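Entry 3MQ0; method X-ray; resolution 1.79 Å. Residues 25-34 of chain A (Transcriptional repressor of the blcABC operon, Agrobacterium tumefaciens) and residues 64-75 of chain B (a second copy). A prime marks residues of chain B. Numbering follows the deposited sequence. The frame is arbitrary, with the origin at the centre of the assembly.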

ATOM      1  N   THR A  25       4.512  30.630  -6.572  1.00 15.52           N
ATOM      2  CA  THR A  25       3.647  29.704  -5.857  1.00 14.04           C
ATOM      3  C   THR A  25       4.391  28.545  -5.206  1.00 13.63           C
ATOM      4  O   THR A  25       3.774  27.591  -4.715  1.00 14.99           O
ATOM      5  CB  THR A  25       2.478  29.195  -6.733  1.00 20.02           C
ATOM      6  OG1 THR A  25       2.976  28.739  -7.998  1.00 19.99           O
ATOM      7  CG2 THR A  25       1.480  30.326  -6.964  1.00 22.90           C
ATOM      8  N   VAL A  26       5.716  28.634  -5.167  1.00 13.27           N
ATOM      9  CA  VAL A  26       6.497  27.674  -4.389  1.00 16.42           C
ATOM     10  C   VAL A  26       6.067  27.592  -2.903  1.00 13.32           C
ATOM     11  O   VAL A  26       5.999  26.493  -2.343  1.00 15.03           O
ATOM     12  CB  VAL A  26       8.033  27.920  -4.566  1.00 17.67           C
ATOM     13  CG1 VAL A  26       8.839  27.269  -3.447  1.00 17.50           C
ATOM     14  CG2 VAL A  26       8.477  27.400  -5.941  1.00 16.95           C
ATOM     15  N   PRO A  27       5.718  28.729  -2.276  1.00 13.47           N
ATOM     16  CA  PRO A  27       5.272  28.596  -0.881  1.00 16.27           C
ATOM     17  C   PRO A  27       4.047  27.685  -0.746  1.00 17.60           C
ATOM     18  O   PRO A  27       3.868  27.064   0.299  1.00 15.31           O
ATOM     19  CB  PRO A  27       4.938  30.037  -0.479  1.00 17.94           C
ATOM     20  CG  PRO A  27       5.884  30.863  -1.294  1.00 12.75           C
ATOM     21  CD  PRO A  27       5.915  30.142  -2.651  1.00 14.20           C
ATOM     22  N   ALA A  28       3.239  27.572  -1.795  1.00 15.53           N
ATOM     23  CA  ALA A  28       2.090  26.662  -1.754  1.00 19.05           C
ATOM     24  C   ALA A  28       2.513  25.195  -1.611  1.00 15.53           C
ATOM     25  O   ALA A  28       1.759  24.371  -1.084  1.00 20.69           O
ATOM     26  CB  ALA A  28       1.215  26.848  -2.978  1.00 26.11           C
ATOM     27  N   LEU A  29       3.725  24.870  -2.044  1.00 19.36           N
ATOM     28  CA  LEU A  29       4.238  23.511  -1.891  1.00 18.56           C
ATOM     29  C   LEU A  29       4.382  23.094  -0.434  1.00 19.71           C
ATOM     30  O   LEU A  29       3.874  22.052  -0.060  1.00 18.08           O
ATOM     31  CB  LEU A  29       5.582  23.330  -2.605  1.00 17.08           C
ATOM     32  CG  LEU A  29       5.517  23.275  -4.129  1.00 25.76           C
ATOM     33  CD1 LEU A  29       6.896  22.988  -4.722  1.00 22.44           C
ATOM     34  CD2 LEU A  29       4.530  22.204  -4.547  1.00 27.60           C
ATOM     35  N   ARG A  30       5.119  23.861   0.374  1.00 16.59           N
ATOM     36  CA  ARG A  30       5.226  23.533   1.787  1.00 16.65           C
ATOM     37  C   ARG A  30       3.839  23.542   2.419  1.00 13.42           C
ATOM     38  O   ARG A  30       3.557  22.732   3.280  1.00 13.82           O
ATOM     39  CB  ARG A  30       6.158  24.494   2.559  1.00 15.98           C
ATOM     40  CG  ARG A  30       6.074  24.388   4.112  1.00 19.05           C
ATOM     41  CD  ARG A  30       6.650  23.083   4.728  1.00 19.24           C
ATOM     42  NE  ARG A  30       8.092  22.968   4.540  1.00 22.31           N
ATOM     43  CZ  ARG A  30       8.778  21.833   4.674  1.00 22.96           C
ATOM     44  NH1 ARG A  30       8.152  20.709   5.009  1.00 24.05           N
ATOM     45  NH2 ARG A  30      10.093  21.821   4.472  1.00 20.02           N
ATOM     46  N   ARG A  31       2.996  24.491   2.024  1.00 15.50           N
ATOM     47  CA  ARG A  31       1.670  24.585   2.646  1.00 15.90           C
ATOM     48  C   ARG A  31       0.876  23.323   2.350  1.00 10.70           C
ATOM     49  O   ARG A  31       0.218  22.776   3.233  1.00 15.25           O
ATOM     50  CB  ARG A  31       0.923  25.840   2.177  1.00 13.26           C
ATOM     51  CG  ARG A  31       1.470  27.122   2.780  1.00 18.71           C
ATOM     52  CD  ARG A  31       0.839  28.364   2.156  1.00 21.39           C
ATOM     53  NE  ARG A  31       1.616  29.555   2.501  1.00 20.58           N
ATOM     54  CZ  ARG A  31       1.361  30.768   2.030  1.00 30.73           C
ATOM     55  NH1 ARG A  31       0.343  30.954   1.197  1.00 31.69           N
ATOM     56  NH2 ARG A  31       2.122  31.790   2.394  1.00 29.62           N
ATOM     57  N   ALA A  32       0.954  22.848   1.110  1.00 11.73           N
ATOM     58  CA  ALA A  32       0.296  21.589   0.737  1.00 15.23           C
ATOM     59  C   ALA A  32       0.807  20.419   1.554  1.00 13.69           C
ATOM     60  O   ALA A  32       0.018  19.576   1.989  1.00 14.41           O
ATOM     61  CB  ALA A  32       0.445  21.298  -0.760  1.00 16.29           C
ATOM     62  N   VAL A  33       2.124  20.347   1.736  1.00 13.55           N
ATOM     63  CA  VAL A  33       2.719  19.284   2.547  1.00 12.44           C
ATOM     64  C   VAL A  33       2.192  19.341   3.976  1.00 15.61           C
ATOM     65  O   VAL A  33       1.838  18.317   4.578  1.00 16.46           O
ATOM     66  CB  VAL A  33       4.265  19.372   2.572  1.00 14.28           C
ATOM     67  CG1 VAL A  33       4.828  18.404   3.609  1.00 20.24           C
ATOM     68  CG2 VAL A  33       4.832  19.038   1.206  1.00 18.16           C
ATOM     69  N   ARG A  34       2.128  20.551   4.518  1.00 12.98           N
ATOM     70  CA  ARG A  34       1.589  20.737   5.864  1.00 13.86           C
ATOM     71  C   ARG A  34       0.116  20.322   5.978  1.00 13.92           C
ATOM     72  O   ARG A  34      -0.294  19.719   6.977  1.00 17.60           O
ATOM     73  CB  ARG A  34       1.761  22.197   6.299  1.00 16.94           C
ATOM     74  CG  ARG A  34       3.208  22.579   6.606  1.00 16.58           C
ATOM     75  CD  ARG A  34       3.343  24.063   6.928  1.00 19.17           C
ATOM     76  NE  ARG A  34       2.644  24.415   8.159  1.00 20.97           N
ATOM     77  CZ  ARG A  34       2.102  25.610   8.391  1.00 24.86           C
ATOM     78  NH1 ARG A  34       2.185  26.566   7.475  1.00 19.89           N
ATOM     79  NH2 ARG A  34       1.470  25.849   9.538  1.00 21.62           N
TER
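Chain B 64-75: GLLAVMTELDLL

The one charged side chain of chain A that reaches this contact makes no direct hydrogen bond across it: Arg30 lays a face of its guanidinium over a leucine methyl and meets the backbone of chain B through two waters. The evidence for the first part is a distance of 3.5 Å from Arg30 CZ to Leu72′ CD2, with the methyl over the face of the planar group. The evidence for the second is a pair of bridges with assigned directions. Water 1 accepts from Arg30 NH2 at 3.0 Å and donates to Glu71′ O at 2.7 Å; water 2 accepts from Arg30 NH1 at 2.9 Å and donates to Leu72′ O at 3.0 Å. The CA-to-CB bond of Arg30 points sideways, and the end of the chain comes nearer by folding, with chi1 at 167° (t) and both chi2 and chi3 in p.

The backbones themselves stand well apart. Chain A is helical from Ala28 through Arg34 and on beyond it, and chain B arrives in a helix that begins earlier in the chain and runs through Gly64′ and the residues after it. Their N-to-C directions differ by 26°, so the two run roughly parallel, with a signed crossing angle of -26° and a closest axial approach of 10.9 Å. The register is read from nearest CA pairs: Val26 CA lies 8.0 Å from Leu65′ CA, Leu29 CA 8.2 Å from Met69′ CA, and Arg30 CA 7.0 Å from Leu72′ CA. Such spacing leaves room for side chains to fill the gap.

That filling is largely aliphatic. Leu29, whose CA-to-CB bond points toward chain B, touches three of its residues. Leu29 CD1 is 3.7 Å from Leu65′ CD1 and 4.2 Å from Val68′ CG1, while Leu29 CB is 3.6 Å from Leu72′ CD1. One turn earlier, Val26 CG1 meets Val68′ CG1 at 4.2 Å. One turn later, Val33 CG2 lies 4.3 Å from Leu72′ CD2 and 4.1 Å from Leu74′ CD2. Val26, Leu29 and Val33 thus follow the three-then-four spacing expected of one helical face.

Leu72′ has the largest area covered by the opposing stretch, 93 Å² of the 391 Å² buried on both sides together. Its CA-to-CB bond is directed sideways, yet its side chain, with chi1 at -79° (m) and chi2 at 163° (t), brings CD1 to Leu29 and CD2 to both Arg30 and Val33.

Just beyond it the chain turns out of helical geometry. Asp73′ has phi/psi of 72/13, and the positive phi accompanies a Schellman motif: Leu75′ N donates to Met69′ O at 3.1 Å, and Leu74′ N makes a weak bond to the same Met69′ O at 2.9 Å. After this turn the CA-to-CB bond of Leu74′ points toward chain A, consistent with its contact with Val33. No direct hydrogen bond joins the two stretches; the contact consists of apolar packing, the Arg30 face against Leu72′ and two water bridges.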

ATOM      1  N   GLY B  64      15.346  24.218 -10.328  1.00 15.43           N
ATOM      2  CA  GLY B  64      15.060  24.799  -9.023  1.00 13.45           C
ATOM      3  C   GLY B  64      13.850  24.151  -8.377  1.00 12.51           C
ATOM      4  O   GLY B  64      13.837  23.901  -7.186  1.00 16.06           O
ATOM      5  N   LEU B  65      12.826  23.860  -9.172  1.00 16.47           N
ATOM      6  CA  LEU B  65      11.633  23.228  -8.619  1.00 18.61           C
ATOM      7  C   LEU B  65      11.965  21.833  -8.117  1.00 16.21           C
ATOM      8  O   LEU B  65      11.557  21.454  -7.019  1.00 16.36           O
ATOM      9  CB  LEU B  65      10.503  23.186  -9.649  1.00 16.95           C
ATOM     10  CG  LEU B  65       9.219  22.467  -9.245  1.00 19.79           C
ATOM     11  CD1 LEU B  65       8.570  23.109  -8.016  1.00 19.91           C
ATOM     12  CD2 LEU B  65       8.295  22.521 -10.448  1.00 20.54           C
ATOM     13  N   LEU B  66      12.720  21.078  -8.916  1.00 16.20           N
ATOM     14  CA  LEU B  66      13.115  19.729  -8.522  1.00 17.40           C
ATOM     15  C   LEU B  66      13.932  19.770  -7.228  1.00 13.64           C
ATOM     16  O   LEU B  66      13.766  18.925  -6.363  1.00 14.35           O
ATOM     17  CB  LEU B  66      13.886  19.024  -9.640  1.00 16.89           C
ATOM     18  CG  LEU B  66      13.118  18.687 -10.923  1.00 14.18           C
ATOM     19  CD1 LEU B  66      14.064  18.091 -11.969  1.00 14.66           C
ATOM     20  CD2 LEU B  66      11.981  17.731 -10.637  1.00 19.16           C
ATOM     21  N   ALA B  67      14.805  20.761  -7.086  1.00 16.46           N
ATOM     22  CA  ALA B  67      15.618  20.864  -5.874  1.00 22.16           C
ATOM     23  C   ALA B  67      14.772  21.184  -4.645  1.00 17.47           C
ATOM     24  O   ALA B  67      15.032  20.683  -3.561  1.00 17.42           O
ATOM     25  CB  ALA B  67      16.743  21.885  -6.044  1.00 22.93           C
ATOM     26  N   VAL B  68      13.753  22.020  -4.818  1.00 15.52           N
ATOM     27  CA  VAL B  68      12.839  22.326  -3.735  1.00 13.41           C
ATOM     28  C   VAL B  68      12.039  21.089  -3.328  1.00 13.43           C
ATOM     29  O   VAL B  68      11.859  20.833  -2.148  1.00 13.55           O
ATOM     30  CB  VAL B  68      11.887  23.489  -4.102  1.00 13.77           C
ATOM     31  CG1 VAL B  68      10.750  23.594  -3.086  1.00 15.89           C
ATOM     32  CG2 VAL B  68      12.666  24.799  -4.184  1.00 18.17           C
ATOM     33  N   MET B  69      11.583  20.312  -4.311  1.00 13.38           N
ATOM     34  CA  MET B  69      10.833  19.094  -4.032  1.00 15.60           C
ATOM     35  C   MET B  69      11.685  18.092  -3.298  1.00 11.89           C
ATOM     36  O   MET B  69      11.174  17.297  -2.507  1.00 15.34           O
ATOM     37  CB  MET B  69      10.319  18.458  -5.331  1.00 13.59           C
ATOM     38  CG  MET B  69       9.210  19.266  -6.002  1.00 19.93           C
ATOM     39  SD  MET B  69       8.717  18.552  -7.576  1.00 18.28           S
ATOM     40  CE  MET B  69       7.887  17.088  -6.955  1.00 14.60           C
ATOM     41  N   THR B  70      12.988  18.115  -3.568  1.00 11.98           N
ATOM     42  CA  THR B  70      13.917  17.257  -2.838  1.00 14.88           C
ATOM     43  C   THR B  70      14.085  17.719  -1.385  1.00 17.15           C
ATOM     44  O   THR B  70      14.076  16.910  -0.450  1.00 19.29           O
ATOM     45  CB  THR B  70      15.274  17.152  -3.559  1.00 16.05           C
ATOM     46  OG1 THR B  70      15.051  16.608  -4.869  1.00 22.78           O
ATOM     47  CG2 THR B  70      16.196  16.243  -2.807  1.00 21.82           C
ATOM     48  N   GLU B  71      14.204  19.025  -1.195  1.00 17.03           N
ATOM     49  CA  GLU B  71      14.317  19.579   0.152  1.00 19.08           C
ATOM     50  C   GLU B  71      13.041  19.313   0.958  1.00 25.82           C
ATOM     51  O   GLU B  71      13.090  19.029   2.153  1.00 23.95           O
ATOM     52  CB  GLU B  71      14.604  21.078   0.079  1.00 25.24           C
ATOM     53  CG  GLU B  71      14.913  21.698   1.443  1.00 45.58           C
ATOM     54  CD  GLU B  71      15.992  20.935   2.213  1.00 58.50           C
ATOM     55  OE1 GLU B  71      17.083  20.709   1.648  1.00 47.79           O
ATOM     56  OE2 GLU B  71      15.744  20.557   3.382  1.00 68.57           O
ATOM     57  N   LEU B  72      11.900  19.376   0.285  1.00 18.60           N
ATOM     58  CA  LEU B  72      10.610  19.114   0.912  1.00 19.86           C
ATOM     59  C   LEU B  72      10.436  17.634   1.196  1.00 21.84           C
ATOM     60  O   LEU B  72       9.483  17.234   1.846  1.00 24.67           O
ATOM     61  CB  LEU B  72       9.481  19.567  -0.015  1.00 17.34           C
ATOM     62  CG  LEU B  72       9.197  21.061  -0.043  1.00 20.94           C
ATOM     63  CD1 LEU B  72       8.385  21.420  -1.265  1.00 29.51           C
ATOM     64  CD2 LEU B  72       8.454  21.446   1.217  1.00 24.82           C
ATOM     65  N   ASP B  73      11.347  16.822   0.675  1.00 18.19           N
ATOM     66  CA  ASP B  73      11.284  15.367   0.842  1.00 16.87           C
ATOM     67  C   ASP B  73      10.157  14.695   0.034  1.00 18.67           C
ATOM     68  O   ASP B  73       9.832  13.525   0.244  1.00 20.37           O
ATOM     69  CB  ASP B  73      11.227  14.987   2.326  1.00 27.35           C
ATOM     70  CG  ASP B  73      12.443  15.484   3.107  1.00 37.61           C
ATOM     71  OD1 ASP B  73      13.560  15.501   2.537  1.00 43.55           O
ATOM     72  OD2 ASP B  73      12.281  15.868   4.288  1.00 39.53           O
ATOM     73  N   LEU B  74       9.570  15.427  -0.904  1.00 17.77           N
ATOM     74  CA  LEU B  74       8.683  14.796  -1.874  1.00 14.15           C
ATOM     75  C   LEU B  74       9.481  13.839  -2.767  1.00 18.64           C
ATOM     76  O   LEU B  74       8.993  12.768  -3.130  1.00 18.34           O
ATOM     77  CB  LEU B  74       7.988  15.858  -2.729  1.00 12.16           C
ATOM     78  CG  LEU B  74       7.088  16.809  -1.932  1.00 15.57           C
ATOM     79  CD1 LEU B  74       6.696  17.951  -2.820  1.00 16.70           C
ATOM     80  CD2 LEU B  74       5.858  16.061  -1.404  1.00 20.71           C
ATOM     81  N   LEU B  75      10.692  14.259  -3.143  1.00 15.20           N
ATOM     82  CA  LEU B  75      11.622  13.424  -3.897  1.00 13.93           C
ATOM     83  C   LEU B  75      12.875  13.189  -3.063  1.00 14.52           C
ATOM     84  O   LEU B  75      13.216  13.985  -2.187  1.00 17.99           O
ATOM     85  CB  LEU B  75      12.059  14.110  -5.200  1.00 14.83           C
ATOM     86  CG  LEU B  75      10.972  14.497  -6.205  1.00 14.33           C
ATOM     87  CD1 LEU B  75      11.518  15.396  -7.320  1.00 15.04           C
ATOM     88  CD2 LEU B  75      10.272  13.273  -6.780  1.00 16.96           C
TER
HETATM   89  O   HOH W   1      11.813  19.332   4.533  1.00 28.99           O
HETATM   90  O   HOH W   2       9.346  18.057   4.715  1.00 36.18           O